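Local coordinates for DUF3863 domain-containing protein (Parabacteroides distasonis, PDB 3LM3) that is of unknown function but is probably a glycoside hydrolase or deacetylase acting on carbohydrates, at residues I166-A171 with F325-R330; Y190-S195 with C212-G217. All blocks are in the same frame, centred on the assembly; numbering follows the deposited sequence.

Contact 1: I166-A171 with F325-R330; sequences IHVAHA and FGELWR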
loop_
_atom_site.group_PDB
_atom_site.type_symbol
_atom_site.label_atom_id
_atom_site.label_comp_id
_atom_site.label_asym_id
_atom_site.label_seq_id
_atom_site.Cartn_x
_atom_site.Cartn_y
_atom_site.Cartn_z
ATOM N N ILE A 166 0.118 -6.144 18.085
ATOM C CA ILE A 166 -0.491 -5.537 16.894
ATOM C C ILE A 166 -0.026 -6.369 15.728
ATOM O O ILE A 166 1.163 -6.602 15.582
ATOM C CB ILE A 166 -0.119 -4.063 16.745
ATOM C CG1 ILE A 166 -0.862 -3.249 17.805
ATOM C CG2 ILE A 166 -0.415 -3.582 15.296
ATOM C CD1 ILE A 166 -0.381 -1.797 17.914
ATOM N N HIS A 167 -0.976 -6.865 14.934
ATOM C CA HIS A 167 -0.711 -7.937 13.985
ATOM C C HIS A 167 -1.042 -7.533 12.545
ATOM O O HIS A 167 -1.155 -8.396 11.683
ATOM C CB HIS A 167 -1.459 -9.219 14.373
ATOM C CG HIS A 167 -1.066 -9.723 15.721
ATOM N ND1 HIS A 167 0.085 -10.453 15.933
ATOM C CD2 HIS A 167 -1.641 -9.560 16.936
ATOM C CE1 HIS A 167 0.182 -10.744 17.226
ATOM N NE2 HIS A 167 -0.825 -10.173 17.863
ATOM N N VAL A 168 -1.152 -6.222 12.304
ATOM C CA VAL A 168 -1.303 -5.703 10.952
ATOM C C VAL A 168 -0.400 -4.479 10.822
ATOM O O VAL A 168 -0.322 -3.658 11.746
ATOM C CB VAL A 168 -2.754 -5.288 10.673
ATOM C CG1 VAL A 168 -2.921 -4.753 9.206
ATOM C CG2 VAL A 168 -3.682 -6.450 10.964
ATOM N N ALA A 169 0.274 -4.323 9.681
ATOM C CA ALA A 169 0.928 -3.069 9.398
ATOM C C ALA A 169 0.918 -2.797 7.907
ATOM O O ALA A 169 1.113 -3.709 7.097
ATOM C CB ALA A 169 2.384 -3.016 9.913
ATOM N N HIS A 170 0.735 -1.527 7.532
ATOM C CA HIS A 170 1.091 -1.099 6.189
ATOM C C HIS A 170 2.601 -0.962 6.193
ATOM O O HIS A 170 3.143 -0.035 6.799
ATOM C CB HIS A 170 0.396 0.204 5.797
ATOM C CG HIS A 170 1.084 0.956 4.712
ATOM N ND1 HIS A 170 1.440 0.392 3.502
ATOM C CD2 HIS A 170 1.534 2.231 4.683
ATOM C CE1 HIS A 170 2.088 1.306 2.790
ATOM N NE2 HIS A 170 2.159 2.427 3.482
ATOM N N ALA A 171 3.276 -1.931 5.567
ATOM C CA ALA A 171 4.731 -1.985 5.454
ATOM C C ALA A 171 5.145 -2.518 4.072
ATOM O O ALA A 171 6.191 -3.179 3.913
ATOM C CB ALA A 171 5.328 -2.813 6.619
ATOM N N PHE A 325 -9.277 -4.823 8.125
ATOM C CA PHE A 325 -9.069 -5.665 6.963
ATOM C C PHE A 325 -7.938 -6.653 7.223
ATOM O O PHE A 325 -8.067 -7.835 6.922
ATOM C CB PHE A 325 -8.768 -4.836 5.705
ATOM C CG PHE A 325 -8.395 -5.702 4.538
ATOM C CD1 PHE A 325 -9.341 -6.500 3.904
ATOM C CD2 PHE A 325 -7.062 -5.800 4.129
ATOM C CE1 PHE A 325 -8.959 -7.395 2.896
ATOM C CE2 PHE A 325 -6.676 -6.667 3.160
ATOM C CZ PHE A 325 -7.621 -7.459 2.495
ATOM N N GLY A 326 -6.817 -6.183 7.754
ATOM C CA GLY A 326 -5.707 -7.094 8.050
ATOM C C GLY A 326 -6.118 -8.203 8.991
ATOM O O GLY A 326 -5.709 -9.341 8.821
ATOM N N GLU A 327 -6.935 -7.879 9.993
ATOM C CA GLU A 327 -7.388 -8.926 10.918
ATOM C C GLU A 327 -8.400 -9.848 10.267
ATOM O O GLU A 327 -8.389 -11.033 10.584
ATOM C CB GLU A 327 -7.910 -8.362 12.228
ATOM C CG GLU A 327 -6.815 -7.756 13.106
ATOM C CD GLU A 327 -5.843 -8.776 13.659
ATOM O OE1 GLU A 327 -6.089 -10.006 13.632
ATOM O OE2 GLU A 327 -4.788 -8.333 14.136
ATOM N N LEU A 328 -9.226 -9.359 9.328
ATOM C CA LEU A 328 -10.069 -10.288 8.559
ATOM C C LEU A 328 -9.222 -11.275 7.764
ATOM O O LEU A 328 -9.520 -12.471 7.713
ATOM C CB LEU A 328 -11.011 -9.542 7.597
ATOM C CG LEU A 328 -12.214 -8.876 8.227
ATOM C CD1 LEU A 328 -12.882 -7.935 7.223
ATOM C CD2 LEU A 328 -13.207 -9.938 8.780
ATOM N N TRP A 329 -8.141 -10.794 7.162
ATOM C CA TRP A 329 -7.244 -11.655 6.407
ATOM C C TRP A 329 -6.589 -12.689 7.331
ATOM O O TRP A 329 -6.584 -13.883 7.042
ATOM C CB TRP A 329 -6.219 -10.827 5.631
ATOM C CG TRP A 329 -5.383 -11.627 4.703
ATOM C CD1 TRP A 329 -5.604 -11.851 3.380
ATOM C CD2 TRP A 329 -4.143 -12.276 5.011
ATOM N NE1 TRP A 329 -4.604 -12.621 2.851
ATOM C CE2 TRP A 329 -3.692 -12.898 3.838
ATOM C CE3 TRP A 329 -3.380 -12.398 6.177
ATOM C CZ2 TRP A 329 -2.495 -13.630 3.784
ATOM C CZ3 TRP A 329 -2.200 -13.112 6.124
ATOM C CH2 TRP A 329 -1.765 -13.714 4.938
ATOM N N ARG A 330 -6.100 -12.228 8.466
ATOM C CA ARG A 330 -5.410 -13.069 9.451
ATOM C C ARG A 330 -6.341 -14.126 10.046
ATOM O O ARG A 330 -5.878 -15.201 10.446
ATOM C CB ARG A 330 -4.869 -12.141 10.547
ATOM C CG ARG A 330 -4.132 -12.813 11.679
ATOM C CD ARG A 330 -3.268 -11.760 12.429
ATOM N NE ARG A 330 -2.647 -12.342 13.623
ATOM C CZ ARG A 330 -3.163 -12.357 14.841
ATOM N NH1 ARG A 330 -4.308 -11.755 15.149
ATOM N NH2 ARG A 330 -2.485 -12.967 15.817
HETATM O O HOH W 1 -3.774 -6.104 15.046
#
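His167, just before strand 168-172, and Arg330 of helix 322-332 stack flat on each other where helix packs on strand in an alpha/beta domain, consistent with the barrel-like fold of glycoside hydrolase/deacetylase relatives. Followed outward from its CB, the Arg330 side chain runs extended, CG lying anti to the backbone N (chi1 179°). CD passes 3.7 Å from His167 CB, and NE closes to 3.4 Å of that same carbon. CZ then lies over CG of the imidazole, and NH2 hangs 3.5 Å above the plane of the His167 ring, over its centre, the two planes only 5° apart. NH2 also makes a salt bridge with Asp211. His167 NE2 is hydrogen-bonded to Asn165 OD1 and ND1 to Asp211 O, engaging both ring nitrogens. Arg330 NH1 forms a salt bridge with Glu327 OE1, one turn back on the helix, 2.9 Å away and in the guanidinium plane; the oxygen accepts through its syn lone pair. Carboxylates at two nitrogens thus fix the guanidinium's rotation. Val168 CG2 rests 3.6 Å from Gly326 C; a CB on this glycine would run into Val168 CG1. One water accepts from His167 N and donates to Glu327 OE2, 2.6 Å from that oxygen.

Contact 2: Y190-S195 with C212-G217; sequences YPFYPS and CVNLDG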
loop_
_atom_site.group_PDB
_atom_site.type_symbol
_atom_site.label_atom_id
_atom_site.label_comp_id
_atom_site.label_asym_id
_atom_site.label_seq_id
_atom_site.Cartn_x
_atom_site.Cartn_y
_atom_site.Cartn_z
ATOM N N TYR A 190 -0.530 -8.283 -2.426
ATOM C CA TYR A 190 -1.626 -8.644 -1.528
ATOM C C TYR A 190 -1.032 -9.144 -0.220
ATOM O O TYR A 190 0.210 -9.255 -0.078
ATOM C CB TYR A 190 -2.570 -9.659 -2.187
ATOM C CG TYR A 190 -3.867 -9.098 -2.791
ATOM C CD1 TYR A 190 -3.960 -7.786 -3.267
ATOM C CD2 TYR A 190 -4.971 -9.931 -2.927
ATOM C CE1 TYR A 190 -5.139 -7.310 -3.806
ATOM C CE2 TYR A 190 -6.163 -9.467 -3.471
ATOM C CZ TYR A 190 -6.236 -8.156 -3.928
ATOM O OH TYR A 190 -7.394 -7.717 -4.555
ATOM N N PRO A 191 -1.892 -9.407 0.775
ATOM C CA PRO A 191 -1.363 -9.555 2.132
ATOM C C PRO A 191 -0.545 -10.816 2.311
ATOM O O PRO A 191 -0.808 -11.852 1.689
ATOM C CB PRO A 191 -2.615 -9.611 2.995
ATOM C CG PRO A 191 -3.608 -8.797 2.177
ATOM C CD PRO A 191 -3.361 -9.233 0.767
ATOM N N PHE A 192 0.481 -10.719 3.159
ATOM C CA PHE A 192 1.331 -11.861 3.482
ATOM C C PHE A 192 1.951 -11.678 4.857
ATOM O O PHE A 192 1.995 -10.562 5.371
ATOM C CB PHE A 192 2.449 -12.052 2.433
ATOM C CG PHE A 192 3.419 -10.877 2.328
ATOM C CD1 PHE A 192 3.073 -9.746 1.623
ATOM C CD2 PHE A 192 4.674 -10.918 2.938
ATOM C CE1 PHE A 192 3.941 -8.677 1.514
ATOM C CE2 PHE A 192 5.544 -9.833 2.842
ATOM C CZ PHE A 192 5.173 -8.712 2.148
ATOM N N TYR A 193 2.429 -12.784 5.433
ATOM C CA TYR A 193 3.241 -12.741 6.663
ATOM C C TYR A 193 4.714 -12.624 6.262
ATOM O O TYR A 193 5.225 -13.472 5.526
ATOM C CB TYR A 193 3.016 -14.011 7.465
ATOM C CG TYR A 193 1.627 -14.225 8.013
ATOM C CD1 TYR A 193 1.178 -13.536 9.119
ATOM C CD2 TYR A 193 0.797 -15.181 7.471
ATOM C CE1 TYR A 193 -0.055 -13.784 9.659
ATOM C CE2 TYR A 193 -0.474 -15.422 7.998
ATOM C CZ TYR A 193 -0.881 -14.755 9.105
ATOM O OH TYR A 193 -2.139 -14.957 9.683
ATOM N N PRO A 194 5.399 -11.569 6.719
ATOM C CA PRO A 194 6.783 -11.366 6.317
ATOM C C PRO A 194 7.750 -12.308 7.060
ATOM O O PRO A 194 7.450 -12.822 8.147
ATOM C CB PRO A 194 7.035 -9.917 6.693
ATOM C CG PRO A 194 6.148 -9.725 7.940
ATOM C CD PRO A 194 4.928 -10.510 7.640
ATOM N N SER A 195 8.890 -12.512 6.428
ATOM C CA SER A 195 10.012 -13.246 6.992
ATOM C C SER A 195 10.869 -12.378 7.914
ATOM O O SER A 195 11.070 -11.187 7.663
ATOM C CB SER A 195 10.895 -13.683 5.832
ATOM O OG SER A 195 12.030 -14.429 6.238
ATOM N N CYS A 212 2.419 -10.880 11.653
ATOM C CA CYS A 212 1.960 -9.565 11.335
ATOM C C CYS A 212 1.643 -9.574 9.850
ATOM O O CYS A 212 2.460 -9.997 9.031
ATOM C CB CYS A 212 3.047 -8.531 11.631
ATOM S SG CYS A 212 2.447 -6.797 11.505
ATOM N N VAL A 213 0.461 -9.130 9.514
ATOM C CA VAL A 213 0.028 -9.073 8.122
ATOM C C VAL A 213 0.599 -7.797 7.519
ATOM O O VAL A 213 0.402 -6.687 8.027
ATOM C CB VAL A 213 -1.513 -9.011 8.037
ATOM C CG1 VAL A 213 -1.971 -8.983 6.560
ATOM C CG2 VAL A 213 -2.144 -10.174 8.773
ATOM N N ASN A 214 1.308 -7.934 6.411
ATOM C CA ASN A 214 1.937 -6.800 5.743
ATOM C C ASN A 214 1.059 -6.344 4.569
ATOM O O ASN A 214 0.830 -7.101 3.631
ATOM C CB ASN A 214 3.360 -7.149 5.266
ATOM C CG ASN A 214 4.156 -5.927 4.932
ATOM O OD1 ASN A 214 3.629 -4.825 4.988
ATOM N ND2 ASN A 214 5.455 -6.086 4.599
ATOM N N LEU A 215 0.583 -5.116 4.659
ATOM C CA LEU A 215 -0.338 -4.494 3.722
ATOM C C LEU A 215 0.279 -3.387 2.893
ATOM O O LEU A 215 0.899 -2.446 3.398
ATOM C CB LEU A 215 -1.531 -3.862 4.453
ATOM C CG LEU A 215 -2.405 -4.825 5.248
ATOM C CD1 LEU A 215 -3.597 -4.071 5.867
ATOM C CD2 LEU A 215 -2.909 -5.990 4.356
ATOM N N ASP A 216 0.055 -3.470 1.590
ATOM C CA ASP A 216 0.223 -2.350 0.657
ATOM C C ASP A 216 -0.573 -1.117 1.074
ATOM O O ASP A 216 -1.569 -1.226 1.798
ATOM C CB ASP A 216 -0.206 -2.809 -0.734
ATOM C CG ASP A 216 0.300 -1.921 -1.871
ATOM O OD1 ASP A 216 1.246 -1.095 -1.693
ATOM O OD2 ASP A 216 -0.297 -2.039 -2.981
ATOM N N GLY A 217 -0.154 0.037 0.573
ATOM C CA GLY A 217 -0.748 1.333 0.886
ATOM C C GLY A 217 -1.620 1.959 -0.200
ATOM O O GLY A 217 -2.604 2.629 0.114
#
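Phe192 and Asn214 lie side by side and point the same way, the phenyl and amide planes 44° apart, in a buried contact that sets an irregular chain segment against strand 213-216. The two segments run roughly antiparallel, yet they do not form a regular ladder. One nearly straight hydrogen bond joins them, from Asn214 N to Phe192 O at 2.9 Å, with an N-H...O angle of 168°. Phe192 CB points away from 212-217, but with CG between the backbone N and the carbonyl carbon (chi1 62°) the ring comes to lie beside Asn214. There Asn214 CB makes a CH-pi contact with one face, 4.1 Å from the ring centroid and displaced toward the rim, while ND2 comes 3.6 Å from Phe192 CZ. An alanine in place of Phe192 would probably leave Asn214 CB and ND2 without their aromatic neighbour and open a gap beside the amide. Pro191 faces different partners: its CB touches Val213 CG1 at 3.7 Å, and its CG meets Leu215 CD2 at 3.6 Å, the proline and leucine side chains crossing obliquely. Trp329 of helix 322-332 also packs on Pro191 and Val213. The other methyl of Val213, CG2, is approached more loosely by Tyr193 CE1, at 4.3 Å, while the tyrosine hydroxyl is hydrogen-bonded to Tyr333 O. The chemistry is therefore mostly apolar, and the buried Asn214 ND2 is satisfied by Ala171 O on the adjoining strand while the Phe192 ring lies against the CB of the same residue.

In the fold
After four earlier strands, 21-29 to 146-148, the chain reaches 166-171, at the start of strand 168-172, the first half of contact 1. It then runs through 190-195 and returns at strand 213-216, closing contact 2 as a short loop. About 110 residues later helix 322-332 comes back to close contact 1, so contact 2 is nested within the long loop of contact 1. The two meet directly: strands 168-172 and 213-216 are parallel neighbours in one sheet, linked by probable backbone hydrogen bonds from Val213 N to His167 O and from Leu215 N to Ala169 O. Helix 322-332 is laid against this strand pair and against 190-195.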